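Local coordinates for conserved hypothetical protein (Pyrococcus furiosus, PDB 1Y81), which is of unknown function but belongs to the CoA-binding domain family with a Rossmann-like fold and is seen here with coenzyme A bound, at residues A[22-27]-A[49-54]; A[31-36]-A[124-129]; A[74-79]-A[98-103]. One frame throughout, in Å; residues are numbered along the deposited sequence.

How the contacts relate
The three contacts follow the bound coenzyme A from its adenosine end to its sulfur on a Rossmann-like domain with one five-stranded parallel sheet. Contact 1 (22-27 with 49-54) holds the 3'-phosphate, contact 3 (74-79 with 98-103) joins the ends of the neighbouring strands 72-75 and 96-99, and contact 2 (31-36 with 124-129) packs helix 29-39 against the short helix 125-128 beside the sulfur end. The centres of contacts 1 and 2 are about 15 Å apart, and those of contacts 2 and 3 about 12 Å. Along the chain, contacts 1 and 2 interleave, whereas contact 3 is nested inside the loop closed by contact 2, so distant segments together build one pocket.

Contact 1 of 3, residues A[22-27]-A[49-54]. With COA (coenzyme A), chain C.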
# COMPACT_ATOMS: atom_id res chain seq x y z
N ALA A 22 4.04 -2.71 4.97
CA ALA A 22 4.73 -4.00 4.92
C ALA A 22 5.61 -4.12 6.15
O ALA A 22 6.16 -3.14 6.59
CB ALA A 22 5.61 -4.10 3.67
N SER A 23 5.72 -5.32 6.71
CA SER A 23 6.42 -5.51 7.97
C SER A 23 7.20 -6.81 7.97
O SER A 23 6.86 -7.73 7.22
CB SER A 23 5.42 -5.53 9.13
OG SER A 23 6.11 -5.74 10.34
N LYS A 24 8.26 -6.86 8.78
CA LYS A 24 8.99 -8.10 9.03
C LYS A 24 8.34 -8.93 10.13
O LYS A 24 8.69 -10.09 10.32
CB LYS A 24 10.43 -7.79 9.42
CG LYS A 24 11.34 -7.38 8.30
CD LYS A 24 12.70 -6.97 8.86
CE LYS A 24 13.65 -8.12 8.87
NZ LYS A 24 14.31 -8.24 7.55
N ASN A 25 7.41 -8.32 10.87
CA ASN A 25 6.68 -8.99 11.95
C ASN A 25 5.66 -9.98 11.39
O ASN A 25 4.66 -9.56 10.81
CB ASN A 25 6.01 -7.95 12.87
CG ASN A 25 5.29 -8.59 14.07
OD1 ASN A 25 5.09 -9.82 14.13
ND2 ASN A 25 4.90 -7.75 15.03
N PRO A 26 5.91 -11.31 11.55
CA PRO A 26 5.00 -12.32 10.95
C PRO A 26 3.57 -12.28 11.47
O PRO A 26 2.66 -12.80 10.80
CB PRO A 26 5.67 -13.66 11.27
CG PRO A 26 6.62 -13.37 12.41
CD PRO A 26 7.03 -11.94 12.29
N ALA A 27 3.36 -11.64 12.62
CA ALA A 27 2.01 -11.48 13.17
C ALA A 27 1.21 -10.34 12.52
O ALA A 27 -0.01 -10.22 12.72
CB ALA A 27 2.07 -11.31 14.69
N PRO A 49 9.48 2.79 6.62
CA PRO A 49 10.76 3.42 7.06
C PRO A 49 11.57 2.60 8.07
O PRO A 49 12.78 2.85 8.22
CB PRO A 49 10.30 4.74 7.72
CG PRO A 49 8.90 4.97 7.28
CD PRO A 49 8.30 3.64 6.92
N ASN A 50 10.94 1.64 8.76
CA ASN A 50 11.63 0.80 9.77
C ASN A 50 12.60 -0.24 9.20
O ASN A 50 13.50 -0.72 9.92
CB ASN A 50 10.61 0.05 10.65
CG ASN A 50 9.90 0.94 11.66
OD1 ASN A 50 8.82 0.57 12.15
ND2 ASN A 50 10.47 2.08 11.98
N TYR A 51 12.39 -0.63 7.94
CA TYR A 51 13.11 -1.77 7.36
C TYR A 51 13.83 -1.36 6.10
O TYR A 51 13.28 -0.62 5.29
CB TYR A 51 12.15 -2.95 7.09
CG TYR A 51 11.29 -3.27 8.28
CD1 TYR A 51 11.87 -3.76 9.46
CD2 TYR A 51 9.91 -3.06 8.26
CE1 TYR A 51 11.11 -4.04 10.57
CE2 TYR A 51 9.12 -3.33 9.39
CZ TYR A 51 9.74 -3.82 10.54
OH TYR A 51 9.01 -4.10 11.67
N ASP A 52 15.07 -1.84 5.94
CA ASP A 52 15.79 -1.61 4.69
C ASP A 52 15.49 -2.73 3.67
O ASP A 52 15.60 -2.52 2.46
CB ASP A 52 17.30 -1.43 4.92
CG ASP A 52 18.00 -2.72 5.26
OD1 ASP A 52 17.43 -3.52 6.03
OD2 ASP A 52 19.12 -2.94 4.74
N GLU A 53 15.09 -3.90 4.18
CA GLU A 53 14.62 -5.04 3.35
C GLU A 53 13.59 -5.86 4.10
O GLU A 53 13.64 -5.95 5.34
CB GLU A 53 15.78 -5.95 2.87
CG GLU A 53 16.62 -6.64 3.99
CD GLU A 53 15.94 -7.86 4.66
OE1 GLU A 53 15.12 -8.54 4.04
OE2 GLU A 53 16.23 -8.13 5.85
N ILE A 54 12.66 -6.45 3.36
CA ILE A 54 11.76 -7.49 3.89
C ILE A 54 11.72 -8.68 2.92
O ILE A 54 11.51 -8.49 1.73
CB ILE A 54 10.31 -6.96 4.14
CG1 ILE A 54 10.33 -5.67 4.97
CG2 ILE A 54 9.45 -8.06 4.81
CD1 ILE A 54 8.95 -4.99 5.10
N1A COA C . 4.80 4.33 5.93
C2A COA C . 4.90 2.97 5.86
N3A COA C . 4.63 2.20 6.96
C4A COA C . 4.30 2.79 8.14
C5A COA C . 4.19 4.17 8.25
C6A COA C . 4.44 4.96 7.13
N6A COA C . 4.36 6.28 7.20
N7A COA C . 3.83 4.47 9.52
C8A COA C . 3.70 3.30 10.20
N9A COA C . 3.99 2.27 9.36
C1B COA C . 4.03 0.82 9.66
C2B COA C . 4.14 0.52 11.16
O2B COA C . 5.41 0.88 11.74
C3B COA C . 3.80 -0.98 11.11
O3B COA C . 4.92 -1.78 10.77
P3B COA C . 5.92 -2.36 11.91
O7A COA C . 7.35 -2.16 11.50
O8A COA C . 5.59 -3.81 12.05
O9A COA C . 5.73 -1.55 13.16
C4B COA C . 2.79 -1.11 9.96
O4B COA C . 2.91 0.10 9.19
C5B COA C . 1.34 -1.31 10.45
O5B COA C . 1.02 -0.22 11.30
P1A COA C . 0.47 -0.47 12.79
O1A COA C . 0.40 0.85 13.53
O2A COA C . 1.28 -1.55 13.47
O3A COA C . -1.03 -0.95 12.45
P2A COA C . -1.62 -2.42 12.73
O4A COA C . -1.71 -2.66 14.21
O5A COA C . -0.92 -3.53 12.04
O6A COA C . -3.09 -2.31 12.10
CBP COA C . -4.74 -1.64 10.49
CCP COA C . -3.28 -2.10 10.72
CDP COA C . -4.90 -1.39 8.98
CEP COA C . -4.98 -0.31 11.21
CAP COA C . -5.73 -2.69 11.02
OAP COA C . -7.07 -2.22 10.91
C9P COA C . -5.54 -3.92 10.18
O9P COA C . -4.65 -4.90 10.63
N8P COA C . -6.20 -3.97 9.02
C7P COA C . -6.08 -5.01 8.01
C6P COA C . -6.85 -6.24 8.31
C5P COA C . -6.69 -7.17 7.14
O5P COA C . -5.83 -7.00 6.25
N4P COA C . -7.54 -8.16 7.21
C3P COA C . -7.68 -9.23 6.28
C2P COA C . -9.12 -9.32 5.79
S1P COA C . -9.57 -7.83 4.84
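In this Rossmann-like domain the loop after strand 16-20 meets the 49-54 segment around the 3'-phosphate of coenzyme A. Pro49, at the start of 49-54, has its CD against the adenine, 3.6 Å from COA C2A. CB of Asn50 then sits over the centre of one face of the Tyr51 ring. Tyr51 has CG beside its backbone N (chi1 -49°), which brings the ring to Lys24 and its hydroxyl to the phosphate. The opposite ring face receives the aliphatic chain of Lys24 in a CH-pi contact, Lys24 CG lying 4.1 Å from the centroid of the Tyr51 ring and toward the rim. The hydroxyl of this clamped ring donates to the phosphate, Tyr51 OH to COA O7A being 2.6 Å. A second phosphate oxygen is taken by Ser23, whose OG donates to COA O8A at 2.6 Å while accepting from Asn25 N in an ST turn, which should fix its direction. Beyond the ring, Lys24 bends at chi3 and chi4 and crosses Glu53 at about a right angle, forming a salt bridge from NZ to OE2 of 2.6 Å. The same NZ donates to Glu53 O from above the carbonyl plane. At Ile54, CD1 packs against Ala22, 3.7 Å from its CB.

Contact 2 of 3, residues A[31-36]-A[124-129]; sequences NIILKD and CIMVET. With COA (coenzyme A), chain C; SCN (thiocyanate ion), chain B.
Met126, a selenomethionine, reaches from helix 125-128 onto helix 29-39 and carries most of this contact. Its chain leaves the backbone extended (chi2 -173°) and bends at chi3 (-86°), laying SE against Asp36, 3.4 Å from Asp36 CB. The methyl beyond the bend meets the isoleucines, Met126 CE lying 3.8 Å from Ile32 CG2 and touching Ile33 CG1, and it packs on a thiocyanate ion, probably from the crystallisation liquor. Ile33 uses its other branch on Ile125, the two chains crossing at about a right angle with Ile33 CG2 3.8 Å from Ile125 CG2. Asp36 has CG anti to its backbone N (chi1 -179°) and crosses the Met126 chain obliquely, OD2 against CB and CG; its carboxylate forms a salt bridge with Lys40. Further out, Thr129 OG1, also bonded to Lys40 NZ, donates along an in-plane lone pair of Ile125 O, an oxygen that Thr129 N shares. Met126 N donates to the thiocyanate nitrogen at 3.1 Å. Cys124, at the N-cap position, is joined to the coenzyme by a disulfide, SG to COA S1P being 2.0 Å. The arrangement is a helix-helix contact beside the N-terminus of helix 125-128, which carries the disulfide-linked Cys124 of the coenzyme A pocket.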
# COMPACT_ATOMS: atom_id res chain seq x y z
N ASN A 31 3.23 -8.20 6.81
CA ASN A 31 4.02 -9.39 6.47
C ASN A 31 3.19 -10.49 5.79
O ASN A 31 3.60 -11.04 4.77
CB ASN A 31 4.68 -9.95 7.73
CG ASN A 31 5.74 -10.94 7.42
OD1 ASN A 31 5.54 -12.13 7.57
ND2 ASN A 31 6.91 -10.46 6.95
N ILE A 32 2.02 -10.81 6.35
CA ILE A 32 1.16 -11.85 5.81
C ILE A 32 0.79 -11.57 4.36
O ILE A 32 0.88 -12.45 3.50
CB ILE A 32 -0.15 -12.05 6.64
CG1 ILE A 32 0.17 -12.37 8.12
CG2 ILE A 32 -1.02 -13.14 6.02
CD1 ILE A 32 -0.97 -12.02 9.08
N ILE A 33 0.36 -10.33 4.10
CA ILE A 33 -0.02 -9.92 2.74
C ILE A 33 1.18 -10.01 1.79
O ILE A 33 1.07 -10.58 0.70
CB ILE A 33 -0.64 -8.50 2.74
CG1 ILE A 33 -1.96 -8.50 3.54
CG2 ILE A 33 -0.87 -7.98 1.28
CD1 ILE A 33 -2.43 -7.12 3.89
N LEU A 34 2.32 -9.45 2.21
CA LEU A 34 3.55 -9.49 1.40
C LEU A 34 3.87 -10.91 0.95
O LEU A 34 4.09 -11.16 -0.25
CB LEU A 34 4.74 -8.91 2.18
CG LEU A 34 6.12 -8.89 1.47
CD1 LEU A 34 6.03 -8.28 0.10
CD2 LEU A 34 7.11 -8.10 2.31
N LYS A 35 3.89 -11.84 1.91
CA LYS A 35 4.17 -13.26 1.61
C LYS A 35 3.12 -13.87 0.68
O LYS A 35 3.46 -14.54 -0.30
CB LYS A 35 4.33 -14.09 2.89
CG LYS A 35 5.60 -13.77 3.66
CD LYS A 35 5.84 -14.70 4.80
CE LYS A 35 7.02 -14.21 5.65
NZ LYS A 35 7.01 -14.78 7.05
N ASP A 36 1.84 -13.59 0.98
CA ASP A 36 0.74 -14.10 0.15
C ASP A 36 0.85 -13.64 -1.31
O ASP A 36 0.76 -14.47 -2.24
CB ASP A 36 -0.62 -13.67 0.70
CG ASP A 36 -1.77 -14.20 -0.14
OD1 ASP A 36 -2.03 -15.42 -0.07
OD2 ASP A 36 -2.38 -13.42 -0.87
N CYS A 124 -10.82 -7.02 0.71
CA CYS A 124 -9.63 -7.70 1.17
C CYS A 124 -8.73 -8.12 -0.02
O CYS A 124 -9.11 -8.97 -0.80
CB CYS A 124 -10.07 -8.93 1.95
SG CYS A 124 -10.93 -8.55 3.49
N ILE A 125 -7.52 -7.54 -0.11
CA ILE A 125 -6.59 -7.82 -1.24
C ILE A 125 -6.26 -9.32 -1.46
O ILE A 125 -6.15 -9.76 -2.61
CB ILE A 125 -5.26 -6.97 -1.15
CG1 ILE A 125 -4.47 -6.98 -2.47
CG2 ILE A 125 -4.39 -7.43 0.00
CD1 ILE A 125 -5.17 -6.31 -3.61
N MSE A 126 -6.07 -10.10 -0.39
CA MSE A 126 -5.76 -11.52 -0.57
C MSE A 126 -6.98 -12.31 -1.08
O MSE A 126 -6.83 -13.22 -1.88
CB MSE A 126 -5.18 -12.17 0.69
CG MSE A 126 -3.96 -11.44 1.26
SE MSE A 126 -3.12 -12.44 2.73
CE MSE A 126 -4.15 -11.86 4.32
N VAL A 127 -8.17 -11.93 -0.62
CA VAL A 127 -9.41 -12.47 -1.18
C VAL A 127 -9.54 -12.12 -2.66
O VAL A 127 -9.74 -13.01 -3.51
CB VAL A 127 -10.66 -11.97 -0.40
CG1 VAL A 127 -11.97 -12.38 -1.13
CG2 VAL A 127 -10.64 -12.50 1.03
N GLU A 128 -9.38 -10.83 -2.98
CA GLU A 128 -9.62 -10.36 -4.34
C GLU A 128 -8.58 -10.89 -5.35
O GLU A 128 -8.87 -11.00 -6.54
CB GLU A 128 -9.75 -8.83 -4.39
CG GLU A 128 -10.88 -8.25 -3.48
CD GLU A 128 -12.30 -8.77 -3.80
OE1 GLU A 128 -12.60 -8.99 -4.99
OE2 GLU A 128 -13.11 -8.96 -2.85
N THR A 129 -7.39 -11.23 -4.87
CA THR A 129 -6.36 -11.81 -5.73
C THR A 129 -6.42 -13.33 -5.65
O THR A 129 -5.51 -14.02 -6.10
CB THR A 129 -4.92 -11.31 -5.36
OG1 THR A 129 -4.63 -11.64 -4.00
CG2 THR A 129 -4.78 -9.79 -5.55
N1A COA C . 4.80 4.33 5.93
C2A COA C . 4.90 2.97 5.86
N3A COA C . 4.63 2.20 6.96
C4A COA C . 4.30 2.79 8.14
C5A COA C . 4.19 4.17 8.25
C6A COA C . 4.44 4.96 7.13
N6A COA C . 4.36 6.28 7.20
N7A COA C . 3.83 4.47 9.52
C8A COA C . 3.70 3.30 10.20
N9A COA C . 3.99 2.27 9.36
C1B COA C . 4.03 0.82 9.66
C2B COA C . 4.14 0.52 11.16
O2B COA C . 5.41 0.88 11.74
C3B COA C . 3.80 -0.98 11.11
O3B COA C . 4.92 -1.78 10.77
P3B COA C . 5.92 -2.36 11.91
O7A COA C . 7.35 -2.16 11.50
O8A COA C . 5.59 -3.81 12.05
O9A COA C . 5.73 -1.55 13.16
C4B COA C . 2.79 -1.11 9.96
O4B COA C . 2.91 0.10 9.19
C5B COA C . 1.34 -1.31 10.45
O5B COA C . 1.02 -0.22 11.30
P1A COA C . 0.47 -0.47 12.79
O1A COA C . 0.40 0.85 13.53
O2A COA C . 1.28 -1.55 13.47
O3A COA C . -1.03 -0.95 12.45
P2A COA C . -1.62 -2.42 12.73
O4A COA C . -1.71 -2.66 14.21
O5A COA C . -0.92 -3.53 12.04
O6A COA C . -3.09 -2.31 12.10
CBP COA C . -4.74 -1.64 10.49
CCP COA C . -3.28 -2.10 10.72
CDP COA C . -4.90 -1.39 8.98
CEP COA C . -4.98 -0.31 11.21
CAP COA C . -5.73 -2.69 11.02
OAP COA C . -7.07 -2.22 10.91
C9P COA C . -5.54 -3.92 10.18
O9P COA C . -4.65 -4.90 10.63
N8P COA C . -6.20 -3.97 9.02
C7P COA C . -6.08 -5.01 8.01
C6P COA C . -6.85 -6.24 8.31
C5P COA C . -6.69 -7.17 7.14
O5P COA C . -5.83 -7.00 6.25
N4P COA C . -7.54 -8.16 7.21
C3P COA C . -7.68 -9.23 6.28
C2P COA C . -9.12 -9.32 5.79
S1P COA C . -9.57 -7.83 4.84
S SCN B . -7.75 -12.06 3.66
C SCN B . -7.06 -10.55 3.07
N SCN B . -6.65 -9.56 2.61

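Contact 3 of 3, residues A[74-79]-A[98-103]; sequences VFVVPP and WFQPGA. With COA (coenzyme A), chain C; SCN (thiocyanate ion), chain B.
Phe75 overlaps Phe99 of the neighbouring parallel strand in an offset stack, with centroids 4.3 Å apart and planes at 21°. Both rings leave the sheet on the same side with CG beside the backbone N, so CE1 of Phe99 sits over the rim of the Phe75 face. Val85 of helix 79-91 touches Phe75, and Ala86 of that helix and Ile108 and Leu112 of helix 106-115 touch Phe99. On the other face of the sheet Val74 and Trp98 run side by side, Val74 CG2 touching Trp98 CB. Two backbone bonds stitch the strands of this beta-alpha-beta unit: Phe75 N donates to Trp98 O at 2.7 Å, nearly along the C=O axis, and Gln100 N returns a bond to Phe75 O. Past the strand ends the two segments stay together, the type II turn from Gln100 to Ala103 bringing Gly102 and Ala103 onto Pro79 and Val77, whose O is 3.3 Å from Ala103 CB. A water bridges Val77 O and Ala103 O. Gln100 bends at chi2 (-67°) toward the coenzyme. Its NE2 donates to COA O5P at 2.9 Å and to the thiocyanate nitrogen at 3.0 Å, while OE1 accepts from Trp98 NE1 and Ile125 N. With both ends of the amide engaged, its orientation is probably fixed, the N-H groups toward the pantetheine carbonyl and the anion and the oxygen toward the indole and helix 125-128.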
# COMPACT_ATOMS: atom_id res chain seq x y z
N VAL A 74 -1.24 -0.60 -1.98
CA VAL A 74 -2.07 -1.23 -0.95
C VAL A 74 -1.67 -0.67 0.45
O VAL A 74 -0.49 -0.67 0.81
CB VAL A 74 -2.00 -2.81 -1.01
CG1 VAL A 74 -2.76 -3.48 0.17
CG2 VAL A 74 -2.54 -3.36 -2.36
N PHE A 75 -2.67 -0.20 1.21
CA PHE A 75 -2.42 0.41 2.53
C PHE A 75 -2.85 -0.52 3.66
O PHE A 75 -4.01 -0.96 3.71
CB PHE A 75 -3.21 1.72 2.69
CG PHE A 75 -2.72 2.85 1.83
CD1 PHE A 75 -2.13 3.97 2.41
CD2 PHE A 75 -2.87 2.80 0.43
CE1 PHE A 75 -1.68 5.03 1.61
CE2 PHE A 75 -2.41 3.85 -0.37
CZ PHE A 75 -1.83 4.96 0.22
N VAL A 76 -1.91 -0.83 4.55
CA VAL A 76 -2.24 -1.57 5.77
C VAL A 76 -1.66 -0.84 7.03
O VAL A 76 -1.02 -1.45 7.92
CB VAL A 76 -1.83 -3.07 5.62
CG1 VAL A 76 -0.31 -3.22 5.61
CG2 VAL A 76 -2.48 -3.94 6.71
N VAL A 77 -1.90 0.48 7.08
CA VAL A 77 -1.48 1.34 8.18
C VAL A 77 -2.73 2.04 8.77
O VAL A 77 -3.76 2.12 8.07
CB VAL A 77 -0.45 2.44 7.72
CG1 VAL A 77 0.83 1.80 7.27
CG2 VAL A 77 -1.02 3.33 6.58
N PRO A 78 -2.65 2.53 10.03
CA PRO A 78 -3.79 3.28 10.62
C PRO A 78 -4.18 4.49 9.74
O PRO A 78 -3.32 5.06 9.07
CB PRO A 78 -3.24 3.75 11.97
CG PRO A 78 -2.14 2.81 12.29
CD PRO A 78 -1.52 2.44 10.98
N PRO A 79 -5.49 4.84 9.72
CA PRO A 79 -6.00 5.91 8.83
C PRO A 79 -5.30 7.27 8.96
O PRO A 79 -5.18 7.99 7.97
CB PRO A 79 -7.49 6.03 9.20
CG PRO A 79 -7.72 5.10 10.34
CD PRO A 79 -6.56 4.17 10.49
N TRP A 98 -5.47 1.32 -2.74
CA TRP A 98 -6.31 0.25 -2.16
C TRP A 98 -6.12 0.22 -0.66
O TRP A 98 -5.02 -0.01 -0.19
CB TRP A 98 -5.88 -1.09 -2.76
CG TRP A 98 -6.65 -2.30 -2.25
CD1 TRP A 98 -6.68 -2.80 -0.96
CD2 TRP A 98 -7.47 -3.18 -3.03
NE1 TRP A 98 -7.49 -3.93 -0.91
CE2 TRP A 98 -7.98 -4.17 -2.16
CE3 TRP A 98 -7.84 -3.21 -4.39
CZ2 TRP A 98 -8.84 -5.20 -2.61
CZ3 TRP A 98 -8.69 -4.22 -4.84
CH2 TRP A 98 -9.18 -5.20 -3.95
N PHE A 99 -7.20 0.42 0.09
CA PHE A 99 -7.12 0.41 1.55
C PHE A 99 -7.70 -0.88 2.12
O PHE A 99 -8.88 -1.18 1.90
CB PHE A 99 -7.82 1.64 2.16
CG PHE A 99 -7.18 2.94 1.76
CD1 PHE A 99 -6.29 3.59 2.62
CD2 PHE A 99 -7.46 3.52 0.52
CE1 PHE A 99 -5.66 4.81 2.25
CE2 PHE A 99 -6.84 4.72 0.13
CZ PHE A 99 -5.94 5.37 0.98
N GLN A 100 -6.87 -1.65 2.84
CA GLN A 100 -7.36 -2.82 3.57
C GLN A 100 -8.35 -2.36 4.62
O GLN A 100 -8.21 -1.24 5.13
CB GLN A 100 -6.21 -3.57 4.24
CG GLN A 100 -5.35 -4.35 3.28
CD GLN A 100 -6.07 -5.50 2.64
OE1 GLN A 100 -6.57 -5.38 1.52
NE2 GLN A 100 -6.13 -6.65 3.34
N PRO A 101 -9.37 -3.20 4.92
CA PRO A 101 -10.31 -2.84 5.99
C PRO A 101 -9.57 -2.48 7.27
O PRO A 101 -8.70 -3.25 7.74
CB PRO A 101 -11.13 -4.11 6.17
CG PRO A 101 -11.15 -4.74 4.84
CD PRO A 101 -9.74 -4.48 4.28
N GLY A 102 -9.90 -1.31 7.81
CA GLY A 102 -9.28 -0.78 9.03
C GLY A 102 -8.35 0.38 8.75
O GLY A 102 -8.03 1.17 9.65
N ALA A 103 -7.93 0.50 7.48
CA ALA A 103 -7.01 1.54 7.02
C ALA A 103 -7.77 2.74 6.42
O ALA A 103 -7.20 3.82 6.24
CB ALA A 103 -6.04 0.96 5.97
N1A COA C . 4.80 4.33 5.93
C2A COA C . 4.90 2.97 5.86
N3A COA C . 4.63 2.20 6.96
C4A COA C . 4.30 2.79 8.14
C5A COA C . 4.19 4.17 8.25
C6A COA C . 4.44 4.96 7.13
N6A COA C . 4.36 6.28 7.20
N7A COA C . 3.83 4.47 9.52
C8A COA C . 3.70 3.30 10.20
N9A COA C . 3.99 2.27 9.36
C1B COA C . 4.03 0.82 9.66
C2B COA C . 4.14 0.52 11.16
O2B COA C . 5.41 0.88 11.74
C3B COA C . 3.80 -0.98 11.11
O3B COA C . 4.92 -1.78 10.77
P3B COA C . 5.92 -2.36 11.91
O7A COA C . 7.35 -2.16 11.50
O8A COA C . 5.59 -3.81 12.05
O9A COA C . 5.73 -1.55 13.16
C4B COA C . 2.79 -1.11 9.96
O4B COA C . 2.91 0.10 9.19
C5B COA C . 1.34 -1.31 10.45
O5B COA C . 1.02 -0.22 11.30
P1A COA C . 0.47 -0.47 12.79
O1A COA C . 0.40 0.85 13.53
O2A COA C . 1.28 -1.55 13.47
O3A COA C . -1.03 -0.95 12.45
P2A COA C . -1.62 -2.42 12.73
O4A COA C . -1.71 -2.66 14.21
O5A COA C . -0.92 -3.53 12.04
O6A COA C . -3.09 -2.31 12.10
CBP COA C . -4.74 -1.64 10.49
CCP COA C . -3.28 -2.10 10.72
CDP COA C . -4.90 -1.39 8.98
CEP COA C . -4.98 -0.31 11.21
CAP COA C . -5.73 -2.69 11.02
OAP COA C . -7.07 -2.22 10.91
C9P COA C . -5.54 -3.92 10.18
O9P COA C . -4.65 -4.90 10.63
N8P COA C . -6.20 -3.97 9.02
C7P COA C . -6.08 -5.01 8.01
C6P COA C . -6.85 -6.24 8.31
C5P COA C . -6.69 -7.17 7.14
O5P COA C . -5.83 -7.00 6.25
N4P COA C . -7.54 -8.16 7.21
C3P COA C . -7.68 -9.23 6.28
C2P COA C . -9.12 -9.32 5.79
S1P COA C . -9.57 -7.83 4.84
S SCN B . -7.75 -12.06 3.66
C SCN B . -7.06 -10.55 3.07
N SCN B . -6.65 -9.56 2.61
O HOH W 1 -4.51 3.97 6.01